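Local structure of TRAP dicarboxylate transporter-DctP subunit (Desulfovibrio salexigens, 4N6D) at residues T115-S119 against T266-D271; A146-I152 against E227-Y233; F210-K214 against V274-W280; L122-L127 against L332-Y336. The protein probably captures a small solute, perhaps an organic acid, in the periplasm and delivers it to a TRAP-type membrane transporter for uptake. Residues are numbered along the deposited sequence.

Interaction 1: residues T115-S119 against T266-D271; sequences TSSTS and TGKYMD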
loop_
_atom_site.group_PDB
_atom_site.type_symbol
_atom_site.label_atom_id
_atom_site.label_comp_id
_atom_site.label_asym_id
_atom_site.label_seq_id
_atom_site.Cartn_x
_atom_site.Cartn_y
_atom_site.Cartn_z
ATOM N N THR A 115 -9.010 4.579 -5.062
ATOM C CA THR A 115 -9.725 3.388 -5.535
ATOM C C THR A 115 -8.856 2.452 -6.364
ATOM O O THR A 115 -9.356 1.494 -6.954
ATOM C CB THR A 115 -10.940 3.798 -6.381
ATOM O OG1 THR A 115 -10.497 4.538 -7.516
ATOM C CG2 THR A 115 -11.902 4.656 -5.565
ATOM N N SER A 116 -7.553 2.719 -6.408
ATOM C CA SER A 116 -6.635 1.839 -7.127
ATOM C C SER A 116 -5.227 2.032 -6.607
ATOM O O SER A 116 -4.911 3.074 -6.021
ATOM C CB SER A 116 -6.658 2.090 -8.643
ATOM O OG SER A 116 -6.005 3.302 -8.979
ATOM N N SER A 117 -4.393 1.019 -6.833
ATOM C CA SER A 117 -2.977 1.079 -6.500
ATOM C C SER A 117 -2.256 2.099 -7.369
ATOM O O SER A 117 -1.379 2.817 -6.893
ATOM C CB SER A 117 -2.359 -0.299 -6.703
ATOM O OG SER A 117 -0.959 -0.272 -6.403
ATOM N N THR A 118 -2.662 2.171 -8.643
ATOM C CA THR A 118 -2.031 3.070 -9.589
ATOM C C THR A 118 -2.163 4.517 -9.146
ATOM O O THR A 118 -1.166 5.242 -9.106
ATOM C CB THR A 118 -2.587 2.903 -11.016
ATOM O OG1 THR A 118 -2.330 1.577 -11.478
ATOM C CG2 THR A 118 -1.920 3.858 -11.979
ATOM N N SER A 119 -3.384 4.941 -8.807
ATOM C CA SER A 119 -3.607 6.315 -8.447
ATOM C C SER A 119 -2.981 6.657 -7.102
ATOM O O SER A 119 -2.435 7.726 -6.927
ATOM C CB SER A 119 -5.099 6.669 -8.435
ATOM O OG SER A 119 -5.799 5.825 -7.546
ATOM N N THR A 266 4.558 -0.170 -10.584
ATOM C CA THR A 266 4.140 -0.997 -9.458
ATOM C C THR A 266 2.637 -0.928 -9.240
ATOM O O THR A 266 1.962 -1.956 -9.007
ATOM C CB THR A 266 4.874 -0.585 -8.166
ATOM O OG1 THR A 266 6.289 -0.736 -8.353
ATOM C CG2 THR A 266 4.445 -1.439 -7.021
ATOM N N GLY A 267 2.086 0.272 -9.298
ATOM C CA GLY A 267 0.644 0.404 -9.155
ATOM C C GLY A 267 -0.121 -0.306 -10.260
ATOM O O GLY A 267 -1.148 -0.963 -10.028
ATOM N N LYS A 268 0.372 -0.194 -11.483
ATOM C CA LYS A 268 -0.290 -0.873 -12.581
ATOM C C LYS A 268 -0.204 -2.380 -12.452
ATOM O O LYS A 268 -1.173 -3.095 -12.756
ATOM C CB LYS A 268 0.251 -0.385 -13.913
ATOM C CG LYS A 268 -0.268 1.013 -14.214
ATOM C CD LYS A 268 0.101 1.538 -15.567
ATOM C CE LYS A 268 -0.631 2.853 -15.824
ATOM N NZ LYS A 268 -0.161 3.543 -17.069
ATOM N N TYR A 269 0.954 -2.867 -12.020
ATOM C CA TYR A 269 1.145 -4.291 -11.802
ATOM C C TYR A 269 0.147 -4.798 -10.762
ATOM O O TYR A 269 -0.519 -5.829 -10.953
ATOM C CB TYR A 269 2.580 -4.610 -11.342
ATOM C CG TYR A 269 2.644 -5.989 -10.773
ATOM C CD1 TYR A 269 2.751 -7.099 -11.606
ATOM C CD2 TYR A 269 2.521 -6.195 -9.411
ATOM C CE1 TYR A 269 2.758 -8.383 -11.091
ATOM C CE2 TYR A 269 2.528 -7.480 -8.884
ATOM C CZ TYR A 269 2.641 -8.566 -9.730
ATOM O OH TYR A 269 2.644 -9.839 -9.178
ATOM N N MET A 270 0.037 -4.067 -9.666
ATOM C CA MET A 270 -0.828 -4.451 -8.565
ATOM C C MET A 270 -2.294 -4.416 -8.972
ATOM O O MET A 270 -3.034 -5.352 -8.681
ATOM C CB MET A 270 -0.578 -3.515 -7.374
ATOM C CG MET A 270 -1.331 -3.887 -6.122
ATOM S SD MET A 270 -0.695 -5.449 -5.428
ATOM C CE MET A 270 -2.129 -6.465 -5.644
ATOM N N ASP A 271 -2.731 -3.357 -9.652
ATOM C CA ASP A 271 -4.113 -3.320 -10.137
ATOM C C ASP A 271 -4.417 -4.454 -11.105
ATOM O O ASP A 271 -5.504 -5.015 -11.085
ATOM C CB ASP A 271 -4.437 -1.964 -10.770
ATOM C CG ASP A 271 -4.541 -0.856 -9.728
ATOM O OD1 ASP A 271 -4.948 -1.172 -8.586
ATOM O OD2 ASP A 271 -4.261 0.317 -10.059
#
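The start of helix 117-131 docks near the middle of the long helix 249-285, where a single carboxylate receives the first backbone amides of the shorter helix. Asp271 reaches out of its helix and accepts Ser117 N at OD1 (2.9 Å) and Thr118 N at OD2 (2.8 Å), both amides pointing well at their acceptors (157° and 155°). Thr118 OG1 adds a third hydrogen bond, donating to Asp271 OD2 at 2.7 Å. Since the amides of a helix's first turn have no carbonyl of their own helix to pair with, Asp271, distant in sequence, accepts hydrogen bonds from them, while Ser116 holds the N-cap position. In TRAP solute-binding proteins one long helix spans both lobes, and here helix 249-285 plays that part. The helices come unusually close: Thr118 CA and Gly267 CA are 3.8 Å apart, and a CB on residue 267 would collide with Thr118 CA and Ser117 O. Ser117 fits as a knob into the hole formed by Thr266, Gly267, Met270 and Asp271, its OG 3.3 Å from Gly267 CA and 3.4 Å from Met270 CB, and that hydroxyl is hydrogen-bonded to the carbonyl oxygen of Ala146.

Interaction 2: residues A146-I152 against E227-Y233; sequences ASAPSNI and ETNTAVY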
loop_
_atom_site.group_PDB
_atom_site.type_symbol
_atom_site.label_atom_id
_atom_site.label_comp_id
_atom_site.label_asym_id
_atom_site.label_seq_id
_atom_site.Cartn_x
_atom_site.Cartn_y
_atom_site.Cartn_z
ATOM N N ALA A 146 2.050 2.167 -3.408
ATOM C CA ALA A 146 1.018 1.786 -2.452
ATOM C C ALA A 146 0.370 0.488 -2.866
ATOM O O ALA A 146 0.303 0.150 -4.052
ATOM C CB ALA A 146 -0.056 2.860 -2.349
ATOM N N SER A 147 -0.152 -0.232 -1.873
ATOM C CA SER A 147 -0.961 -1.407 -2.130
ATOM C C SER A 147 -2.262 -1.024 -2.845
ATOM O O SER A 147 -2.565 0.155 -3.013
ATOM C CB SER A 147 -1.297 -2.061 -0.802
ATOM O OG SER A 147 -2.249 -1.275 -0.093
ATOM N N ALA A 148 -3.029 -2.027 -3.256
ATOM C CA ALA A 148 -4.404 -1.826 -3.664
ATOM C C ALA A 148 -5.213 -1.549 -2.415
ATOM O O ALA A 148 -4.768 -1.853 -1.300
ATOM C CB ALA A 148 -4.941 -3.053 -4.368
ATOM N N PRO A 149 -6.397 -0.955 -2.582
ATOM C CA PRO A 149 -7.190 -0.621 -1.405
ATOM C C PRO A 149 -7.686 -1.842 -0.656
ATOM O O PRO A 149 -7.872 -2.915 -1.235
ATOM C CB PRO A 149 -8.386 0.154 -1.998
ATOM C CG PRO A 149 -7.846 0.726 -3.252
ATOM C CD PRO A 149 -6.946 -0.336 -3.800
ATOM N N SER A 150 -7.904 -1.650 0.642
ATOM C CA SER A 150 -8.485 -2.670 1.510
ATOM C C SER A 150 -9.987 -2.707 1.373
ATOM O O SER A 150 -10.639 -1.668 1.391
ATOM C CB SER A 150 -8.122 -2.341 2.940
ATOM O OG SER A 150 -6.701 -2.396 3.082
ATOM N N ASN A 151 -10.508 -3.924 1.287
ATOM C CA ASN A 151 -11.912 -4.203 1.047
ATOM C C ASN A 151 -12.360 -5.344 1.965
ATOM O O ASN A 151 -11.537 -6.017 2.596
ATOM C CB ASN A 151 -12.099 -4.594 -0.408
ATOM C CG ASN A 151 -11.894 -3.426 -1.349
ATOM O OD1 ASN A 151 -12.626 -2.441 -1.288
ATOM N ND2 ASN A 151 -10.924 -3.537 -2.250
ATOM N N ILE A 152 -13.672 -5.549 2.043
ATOM C CA ILE A 152 -14.238 -6.507 2.981
ATOM C C ILE A 152 -14.683 -7.738 2.216
ATOM O O ILE A 152 -15.538 -7.648 1.340
ATOM C CB ILE A 152 -15.420 -5.875 3.731
ATOM C CG1 ILE A 152 -14.918 -4.679 4.537
ATOM C CG2 ILE A 152 -16.087 -6.892 4.670
ATOM C CD1 ILE A 152 -16.001 -3.870 5.223
ATOM N N GLU A 227 -16.680 -3.841 -2.022
ATOM C CA GLU A 227 -15.642 -2.888 -2.385
ATOM C C GLU A 227 -15.866 -1.561 -1.669
ATOM O O GLU A 227 -16.612 -0.682 -2.107
ATOM C CB GLU A 227 -15.568 -2.690 -3.900
ATOM C CG GLU A 227 -14.240 -2.056 -4.348
ATOM C CD GLU A 227 -14.076 -1.972 -5.859
ATOM O OE1 GLU A 227 -15.098 -1.733 -6.545
ATOM O OE2 GLU A 227 -12.926 -2.162 -6.351
ATOM N N THR A 228 -15.236 -1.448 -0.519
ATOM C CA THR A 228 -15.295 -0.244 0.296
ATOM C C THR A 228 -14.169 0.740 -0.040
ATOM O O THR A 228 -14.258 1.924 0.312
ATOM C CB THR A 228 -15.159 -0.594 1.775
ATOM O OG1 THR A 228 -13.957 -1.355 1.968
ATOM C CG2 THR A 228 -16.350 -1.393 2.262
ATOM N N ASN A 229 -13.118 0.261 -0.705
ATOM C CA ASN A 229 -11.965 1.103 -1.050
ATOM C C ASN A 229 -11.495 1.916 0.152
ATOM O O ASN A 229 -11.348 3.145 0.102
ATOM C CB ASN A 229 -12.284 2.025 -2.244
ATOM C CG ASN A 229 -12.127 1.316 -3.577
ATOM O OD1 ASN A 229 -11.199 0.528 -3.755
ATOM N ND2 ASN A 229 -13.057 1.552 -4.500
ATOM N N THR A 230 -11.204 1.205 1.229
ATOM C CA THR A 230 -11.058 1.878 2.515
ATOM C C THR A 230 -9.770 2.691 2.647
ATOM O O THR A 230 -9.806 3.879 2.943
ATOM C CB THR A 230 -11.229 0.875 3.652
ATOM O OG1 THR A 230 -12.572 0.391 3.616
ATOM C CG2 THR A 230 -10.985 1.539 4.984
ATOM N N ALA A 231 -8.635 2.058 2.417
ATOM C CA ALA A 231 -7.350 2.714 2.597
ATOM C C ALA A 231 -6.340 1.848 1.870
ATOM O O ALA A 231 -6.613 0.679 1.608
ATOM C CB ALA A 231 -6.976 2.795 4.089
ATOM N N VAL A 232 -5.151 2.405 1.643
ATOM C CA VAL A 232 -4.019 1.653 1.113
ATOM C C VAL A 232 -2.858 1.679 2.117
ATOM O O VAL A 232 -2.886 2.414 3.109
ATOM C CB VAL A 232 -3.508 2.247 -0.238
ATOM C CG1 VAL A 232 -4.601 2.270 -1.317
ATOM C CG2 VAL A 232 -2.959 3.649 -0.027
ATOM N N TYR A 233 -1.856 0.850 1.865
ATOM C CA TYR A 233 -0.604 0.865 2.599
ATOM C C TYR A 233 0.489 1.456 1.724
ATOM O O TYR A 233 0.758 0.925 0.648
ATOM C CB TYR A 233 -0.181 -0.555 2.993
ATOM C CG TYR A 233 -1.152 -1.208 3.927
ATOM C CD1 TYR A 233 -1.108 -0.957 5.290
ATOM C CD2 TYR A 233 -2.125 -2.054 3.444
ATOM C CE1 TYR A 233 -2.023 -1.537 6.150
ATOM C CE2 TYR A 233 -3.041 -2.641 4.294
ATOM C CZ TYR A 233 -2.980 -2.382 5.641
ATOM O OH TYR A 233 -3.892 -2.971 6.492
HETATM O O HOH W 1 -10.693 -1.830 -4.701
#
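The two segments run roughly antiparallel, their end-to-end directions 142° apart, and are held by backbone bonds without forming a regular ladder. Ser147 N donates to Tyr233 O (2.9 Å), but the return bond comes from a side chain: Tyr233 N points at Ser147 OG, also at 2.9 Å. Further on, Ser150 N binds Ala231 O (2.8 Å) and Thr230 N binds Ser150 O (2.9 Å). Between these pairs the chains are bridged by Pro149, whose CA makes a CA-H...O contact with Ala231 O at 3.3 Å. Val232 packs its CG2 on Ala146 CB (3.8 Å) and its CG1 near Pro149 CG (4.1 Å). At the far end Asn151 OD1 accepts Asn229 N (2.8 Å), stabilising a turn in which Asn229 has left-handed helical backbone angles. A water takes a hydrogen bond from Asn151 ND2 (3.0 Å) and gives one each to Glu227 OE2 (2.8 Å) and Asn229 OD1 (2.6 Å). Segment 146-152 leads from strand 139-146 of one sheet to strand 151-154 of the other, and 227-233 returns from strand 224-226 to strand 234-240. Paired crossings of this kind between two lobes form the hinge of periplasmic binding proteins.

Interaction 3: residues F210-K214 against V274-W280; sequences FEVLK and VKRSLAW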
loop_
_atom_site.group_PDB
_atom_site.type_symbol
_atom_site.label_atom_id
_atom_site.label_comp_id
_atom_site.label_asym_id
_atom_site.label_seq_id
_atom_site.Cartn_x
_atom_site.Cartn_y
_atom_site.Cartn_z
ATOM N N PHE A 210 -7.906 -7.333 -2.432
ATOM C CA PHE A 210 -8.555 -8.435 -3.143
ATOM C C PHE A 210 -7.598 -9.495 -3.673
ATOM O O PHE A 210 -8.043 -10.597 -4.002
ATOM C CB PHE A 210 -9.381 -7.907 -4.329
ATOM C CG PHE A 210 -10.700 -7.252 -3.959
ATOM C CD1 PHE A 210 -11.441 -7.669 -2.867
ATOM C CD2 PHE A 210 -11.205 -6.228 -4.738
ATOM C CE1 PHE A 210 -12.669 -7.068 -2.552
ATOM C CE2 PHE A 210 -12.417 -5.625 -4.441
ATOM C CZ PHE A 210 -13.163 -6.047 -3.355
ATOM N N GLU A 211 -6.294 -9.221 -3.767
ATOM C CA GLU A 211 -5.430 -10.254 -4.334
ATOM C C GLU A 211 -5.436 -11.541 -3.499
ATOM O O GLU A 211 -5.098 -12.610 -4.007
ATOM C CB GLU A 211 -3.988 -9.773 -4.570
ATOM C CG GLU A 211 -3.089 -9.904 -3.410
ATOM C CD GLU A 211 -3.198 -8.738 -2.518
ATOM O OE1 GLU A 211 -4.109 -7.911 -2.777
ATOM O OE2 GLU A 211 -2.366 -8.640 -1.590
ATOM N N VAL A 212 -5.801 -11.447 -2.224
ATOM C CA VAL A 212 -5.756 -12.629 -1.357
ATOM C C VAL A 212 -6.817 -13.661 -1.763
ATOM O O VAL A 212 -6.746 -14.829 -1.388
ATOM C CB VAL A 212 -5.929 -12.261 0.140
ATOM C CG1 VAL A 212 -4.828 -11.309 0.592
ATOM C CG2 VAL A 212 -7.288 -11.650 0.394
ATOM N N LEU A 213 -7.810 -13.219 -2.523
ATOM C CA LEU A 213 -8.872 -14.119 -2.959
ATOM C C LEU A 213 -8.326 -15.285 -3.774
ATOM O O LEU A 213 -8.787 -16.426 -3.626
ATOM C CB LEU A 213 -9.941 -13.342 -3.744
ATOM C CG LEU A 213 -10.811 -12.479 -2.819
ATOM C CD1 LEU A 213 -11.624 -11.477 -3.617
ATOM C CD2 LEU A 213 -11.721 -13.355 -1.907
ATOM N N LYS A 214 -7.338 -14.994 -4.620
ATOM C CA LYS A 214 -6.615 -16.007 -5.375
ATOM C C LYS A 214 -5.321 -16.420 -4.677
ATOM O O LYS A 214 -5.067 -17.599 -4.509
ATOM C CB LYS A 214 -6.256 -15.510 -6.775
ATOM C CG LYS A 214 -5.491 -16.537 -7.592
ATOM C CD LYS A 214 -5.167 -16.047 -8.995
ATOM C CE LYS A 214 -4.364 -17.107 -9.759
ATOM N NZ LYS A 214 -3.993 -16.619 -11.115
ATOM N N VAL A 274 -4.744 -7.638 -9.055
ATOM C CA VAL A 274 -6.085 -7.691 -8.475
ATOM C C VAL A 274 -7.100 -8.114 -9.512
ATOM O O VAL A 274 -7.939 -8.973 -9.242
ATOM C CB VAL A 274 -6.494 -6.335 -7.842
ATOM C CG1 VAL A 274 -7.981 -6.255 -7.594
ATOM C CG2 VAL A 274 -5.767 -6.162 -6.551
ATOM N N LYS A 275 -7.025 -7.537 -10.711
ATOM C CA LYS A 275 -7.976 -7.885 -11.748
ATOM C C LYS A 275 -7.916 -9.392 -12.043
ATOM O O LYS A 275 -8.953 -10.057 -12.159
ATOM C CB LYS A 275 -7.714 -7.060 -13.006
ATOM C CG LYS A 275 -8.718 -7.285 -14.104
ATOM C CD LYS A 275 -8.549 -6.265 -15.234
ATOM C CE LYS A 275 -9.616 -6.471 -16.320
ATOM N NZ LYS A 275 -9.375 -5.607 -17.500
ATOM N N ARG A 276 -6.712 -9.938 -12.144
ATOM C CA ARG A 276 -6.555 -11.372 -12.369
ATOM C C ARG A 276 -7.086 -12.230 -11.224
ATOM O O ARG A 276 -7.660 -13.319 -11.459
ATOM C CB ARG A 276 -5.086 -11.694 -12.664
ATOM C CG ARG A 276 -4.674 -11.100 -13.982
ATOM C CD ARG A 276 -3.228 -11.334 -14.358
ATOM N NE ARG A 276 -2.946 -10.694 -15.647
ATOM C CZ ARG A 276 -1.738 -10.601 -16.193
ATOM N NH1 ARG A 276 -0.679 -11.114 -15.573
ATOM N NH2 ARG A 276 -1.587 -9.994 -17.364
ATOM N N SER A 277 -6.904 -11.755 -9.994
ATOM C CA SER A 277 -7.375 -12.465 -8.806
ATOM C C SER A 277 -8.887 -12.588 -8.861
ATOM O O SER A 277 -9.452 -13.667 -8.664
ATOM C CB SER A 277 -6.947 -11.737 -7.520
ATOM O OG SER A 277 -7.484 -12.357 -6.355
ATOM N N LEU A 278 -9.539 -11.475 -9.171
ATOM C CA LEU A 278 -10.991 -11.423 -9.182
ATOM C C LEU A 278 -11.562 -12.264 -10.318
ATOM O O LEU A 278 -12.548 -12.962 -10.133
ATOM C CB LEU A 278 -11.470 -9.986 -9.308
ATOM C CG LEU A 278 -11.229 -9.130 -8.053
ATOM C CD1 LEU A 278 -11.565 -7.679 -8.319
ATOM C CD2 LEU A 278 -12.044 -9.654 -6.877
ATOM N N ALA A 279 -10.935 -12.197 -11.488
ATOM C CA ALA A 279 -11.423 -12.975 -12.629
ATOM C C ALA A 279 -11.273 -14.462 -12.325
ATOM O O ALA A 279 -12.178 -15.246 -12.606
ATOM C CB ALA A 279 -10.685 -12.597 -13.896
ATOM N N TRP A 280 -10.138 -14.850 -11.737
ATOM C CA TRP A 280 -9.921 -16.253 -11.353
ATOM C C TRP A 280 -10.992 -16.714 -10.355
ATOM O O TRP A 280 -11.592 -17.773 -10.514
ATOM C CB TRP A 280 -8.533 -16.413 -10.756
ATOM C CG TRP A 280 -8.175 -17.777 -10.217
ATOM C CD1 TRP A 280 -7.558 -18.788 -10.889
ATOM C CD2 TRP A 280 -8.376 -18.249 -8.878
ATOM N NE1 TRP A 280 -7.373 -19.871 -10.054
ATOM C CE2 TRP A 280 -7.862 -19.557 -8.814
ATOM C CE3 TRP A 280 -8.931 -17.685 -7.724
ATOM C CZ2 TRP A 280 -7.905 -20.314 -7.652
ATOM C CZ3 TRP A 280 -8.970 -18.447 -6.569
ATOM C CH2 TRP A 280 -8.456 -19.735 -6.541
#
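Phe210, Leu213, Val274 and Leu278 form the apolar centre of this contact, which packs the short helix 212-215 and the turn before it against the long helix 249-285 of the periplasmic binding protein fold. Leu278 meets both Phe210 and Leu213 of the first segment: its CD1 lies 3.9 Å from Phe210 CD2, and its CD2 lies 3.8 Å from Leu213 CD1. Val274 CG1 sits 3.9 Å from Phe210 CB and at the edge of the Phe210 ring. Beneath this layer, Met289 of strand 288-290 touches Phe210 and Leu278, while Met153 of strand 151-154 touches Phe210 and Leu213, so the contact joins the helices to the four-stranded sheet. Farther out, Lys214, fully extended with all four chi angles near 180°, lies across the long helix. Its aliphatic part lies against Trp280, with CG 3.8 Å from the centroid of the six-membered ring and 23° off the ring normal, a CH-pi contact over the face. Ser277 supplies the polar link where the helices approach closely, Lys214 CA and Ser277 CA being 5.0 Å apart. Its hydroxyl serves in both directions: Ser277 OG donates to Phe210 O at 3.0 Å and accepts from Lys214 N at 3.2 Å.

Interaction 4: residues L122-L127 against L332-Y336; sequences LALWDL and LRIKY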
loop_
_atom_site.group_PDB
_atom_site.type_symbol
_atom_site.label_atom_id
_atom_site.label_comp_id
_atom_site.label_asym_id
_atom_site.label_seq_id
_atom_site.Cartn_x
_atom_site.Cartn_y
_atom_site.Cartn_z
ATOM N N LEU A 122 0.975 6.859 -7.620
ATOM C CA LEU A 122 1.427 8.066 -8.285
ATOM C C LEU A 122 1.173 9.290 -7.409
ATOM O O LEU A 122 2.012 10.197 -7.382
ATOM C CB LEU A 122 0.765 8.230 -9.649
ATOM C CG LEU A 122 1.372 7.340 -10.732
ATOM C CD1 LEU A 122 0.481 7.292 -11.923
ATOM C CD2 LEU A 122 2.782 7.861 -11.055
ATOM N N ALA A 123 0.038 9.321 -6.700
ATOM C CA ALA A 123 -0.224 10.446 -5.803
ATOM C C ALA A 123 0.808 10.494 -4.682
ATOM O O ALA A 123 1.292 11.566 -4.318
ATOM C CB ALA A 123 -1.644 10.401 -5.225
ATOM N N LEU A 124 1.165 9.330 -4.139
ATOM C CA LEU A 124 2.173 9.264 -3.079
ATOM C C LEU A 124 3.531 9.807 -3.541
ATOM O O LEU A 124 4.175 10.603 -2.823
ATOM C CB LEU A 124 2.300 7.826 -2.575
ATOM C CG LEU A 124 3.364 7.509 -1.522
ATOM C CD1 LEU A 124 3.167 8.251 -0.210
ATOM C CD2 LEU A 124 3.343 6.032 -1.341
ATOM N N TRP A 125 3.965 9.376 -4.717
ATOM C CA TRP A 125 5.243 9.834 -5.276
ATOM C C TRP A 125 5.207 11.348 -5.497
ATOM O O TRP A 125 6.169 12.063 -5.165
ATOM C CB TRP A 125 5.541 9.099 -6.592
ATOM C CG TRP A 125 6.771 9.615 -7.230
ATOM C CD1 TRP A 125 6.845 10.419 -8.333
ATOM C CD2 TRP A 125 8.112 9.432 -6.775
ATOM N NE1 TRP A 125 8.154 10.738 -8.599
ATOM C CE2 TRP A 125 8.955 10.129 -7.668
ATOM C CE3 TRP A 125 8.686 8.737 -5.704
ATOM C CZ2 TRP A 125 10.337 10.161 -7.515
ATOM C CZ3 TRP A 125 10.068 8.755 -5.566
ATOM C CH2 TRP A 125 10.874 9.454 -6.465
ATOM N N ASP A 126 4.108 11.848 -6.067
ATOM C CA ASP A 126 3.977 13.282 -6.274
ATOM C C ASP A 126 3.994 14.064 -4.955
ATOM O O ASP A 126 4.587 15.151 -4.874
ATOM C CB ASP A 126 2.695 13.652 -7.033
ATOM C CG ASP A 126 2.778 13.391 -8.519
ATOM O OD1 ASP A 126 3.870 13.062 -9.031
ATOM O OD2 ASP A 126 1.734 13.592 -9.187
ATOM N N LEU A 127 3.326 13.539 -3.930
ATOM C CA LEU A 127 3.292 14.231 -2.661
ATOM C C LEU A 127 4.697 14.293 -2.076
ATOM O O LEU A 127 5.118 15.339 -1.575
ATOM C CB LEU A 127 2.312 13.573 -1.678
ATOM C CG LEU A 127 2.135 14.378 -0.396
ATOM C CD1 LEU A 127 1.176 15.565 -0.619
ATOM C CD2 LEU A 127 1.659 13.500 0.771
ATOM N N LEU A 332 -4.342 15.468 -5.847
ATOM C CA LEU A 332 -3.624 14.405 -6.539
ATOM C C LEU A 332 -4.530 13.208 -6.841
ATOM O O LEU A 332 -4.405 12.594 -7.906
ATOM C CB LEU A 332 -2.394 13.977 -5.725
ATOM C CG LEU A 332 -1.322 15.064 -5.651
ATOM C CD1 LEU A 332 -0.298 14.686 -4.598
ATOM C CD2 LEU A 332 -0.639 15.258 -7.001
ATOM N N ARG A 333 -5.439 12.869 -5.927
ATOM C CA ARG A 333 -6.382 11.789 -6.186
ATOM C C ARG A 333 -7.216 12.090 -7.448
ATOM O O ARG A 333 -7.388 11.246 -8.332
ATOM C CB ARG A 333 -7.337 11.584 -4.989
ATOM C CG ARG A 333 -8.185 10.301 -5.129
ATOM C CD ARG A 333 -9.265 10.158 -4.064
ATOM N NE ARG A 333 -10.250 11.210 -4.197
ATOM C CZ ARG A 333 -11.229 11.224 -5.092
ATOM N NH1 ARG A 333 -11.410 10.208 -5.930
ATOM N NH2 ARG A 333 -12.053 12.260 -5.132
ATOM N N ILE A 334 -7.772 13.296 -7.492
ATOM C CA ILE A 334 -8.561 13.687 -8.650
ATOM C C ILE A 334 -7.707 13.667 -9.929
ATOM O O ILE A 334 -8.179 13.284 -11.007
ATOM C CB ILE A 334 -9.199 15.057 -8.428
ATOM C CG1 ILE A 334 -10.199 14.967 -7.290
ATOM C CG2 ILE A 334 -9.945 15.521 -9.682
ATOM C CD1 ILE A 334 -10.732 16.313 -6.817
ATOM N N LYS A 335 -6.466 14.118 -9.836
ATOM C CA LYS A 335 -5.589 14.093 -11.009
ATOM C C LYS A 335 -5.475 12.681 -11.612
ATOM O O LYS A 335 -5.444 12.513 -12.835
ATOM C CB LYS A 335 -4.189 14.590 -10.612
ATOM C CG LYS A 335 -3.137 14.569 -11.712
ATOM C CD LYS A 335 -1.821 15.084 -11.097
ATOM C CE LYS A 335 -0.644 15.083 -12.051
ATOM N NZ LYS A 335 0.597 15.424 -11.256
ATOM N N TYR A 336 -5.398 11.668 -10.760
ATOM C CA TYR A 336 -5.117 10.316 -11.225
ATOM C C TYR A 336 -6.347 9.435 -11.357
ATOM O O TYR A 336 -6.292 8.389 -12.033
ATOM C CB TYR A 336 -4.042 9.655 -10.331
ATOM C CG TYR A 336 -2.697 10.310 -10.545
ATOM C CD1 TYR A 336 -2.061 10.223 -11.764
ATOM C CD2 TYR A 336 -2.068 11.028 -9.538
ATOM C CE1 TYR A 336 -0.855 10.850 -11.988
ATOM C CE2 TYR A 336 -0.858 11.661 -9.749
ATOM C CZ TYR A 336 -0.251 11.561 -10.981
ATOM O OH TYR A 336 0.957 12.176 -11.203
#
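Leu122 opens a helix-helix packing contact between helix 117-131 and helix 322-337, the C-terminal helix of this periplasmic binding protein fold. The axes of the two short segments approach to 9.5 Å and their directions differ by 134°, so the helices cross obliquely and nearer antiparallel than parallel. Leu122 lays its CB over a face of the Tyr336 ring, 3.7 Å from the centroid and only 9° off the normal, a CH-pi contact. Ala123 follows at the point of closest backbone approach, its CA 5.3 Å from Leu332 CA. The small methyl permits this spacing: Ala123 CB lies 3.7 Å from Leu332 CB and 4.4 Å from Tyr336 CD2, while Ala123 O touches Leu332 CD1 at 3.5 Å. One turn after Leu122, Asp126 adds a polar patch beside the apolar one. Its OD2 takes both cross-helix bonds, a salt bridge from Lys335 NZ at 3.0 Å and a hydrogen bond from Tyr336 OH at 2.6 Å, and its other carboxylate oxygen, OD1, pairs with Arg260 of helix 249-285. Arg260 also bonds Tyr336 OH, so three helices meet at this charged cluster. Leu127 closes the apolar side: it packs on Val329 and Val325, one and two turns before Leu332 in the C-terminal helix, and Leu127 CB lies 4.1 Å from Leu332 CD1.

Interactions 1 and 3 share the long helix 249-285, their centres 13 Å apart, while interactions 1 and 4 share helix 117-131, at 12 Å. Interaction 2 lies between the five-stranded and four-stranded sheets, its centre 11 Å from interaction 1 and 14 Å from interaction 3. Ser117 OG is 2.7 Å from Ala146 O, a probable hydrogen bond that ties interactions 1 and 2, and Asn151 CB packs 3.3 Å from Phe210 CE1 to join interactions 2 and 3. Interactions 3 and 4 do not touch, with centres 25 Å apart. The triiodinated phasing compound contacts Arg81, Met84 and Arg138, none of which belongs to these four contacts.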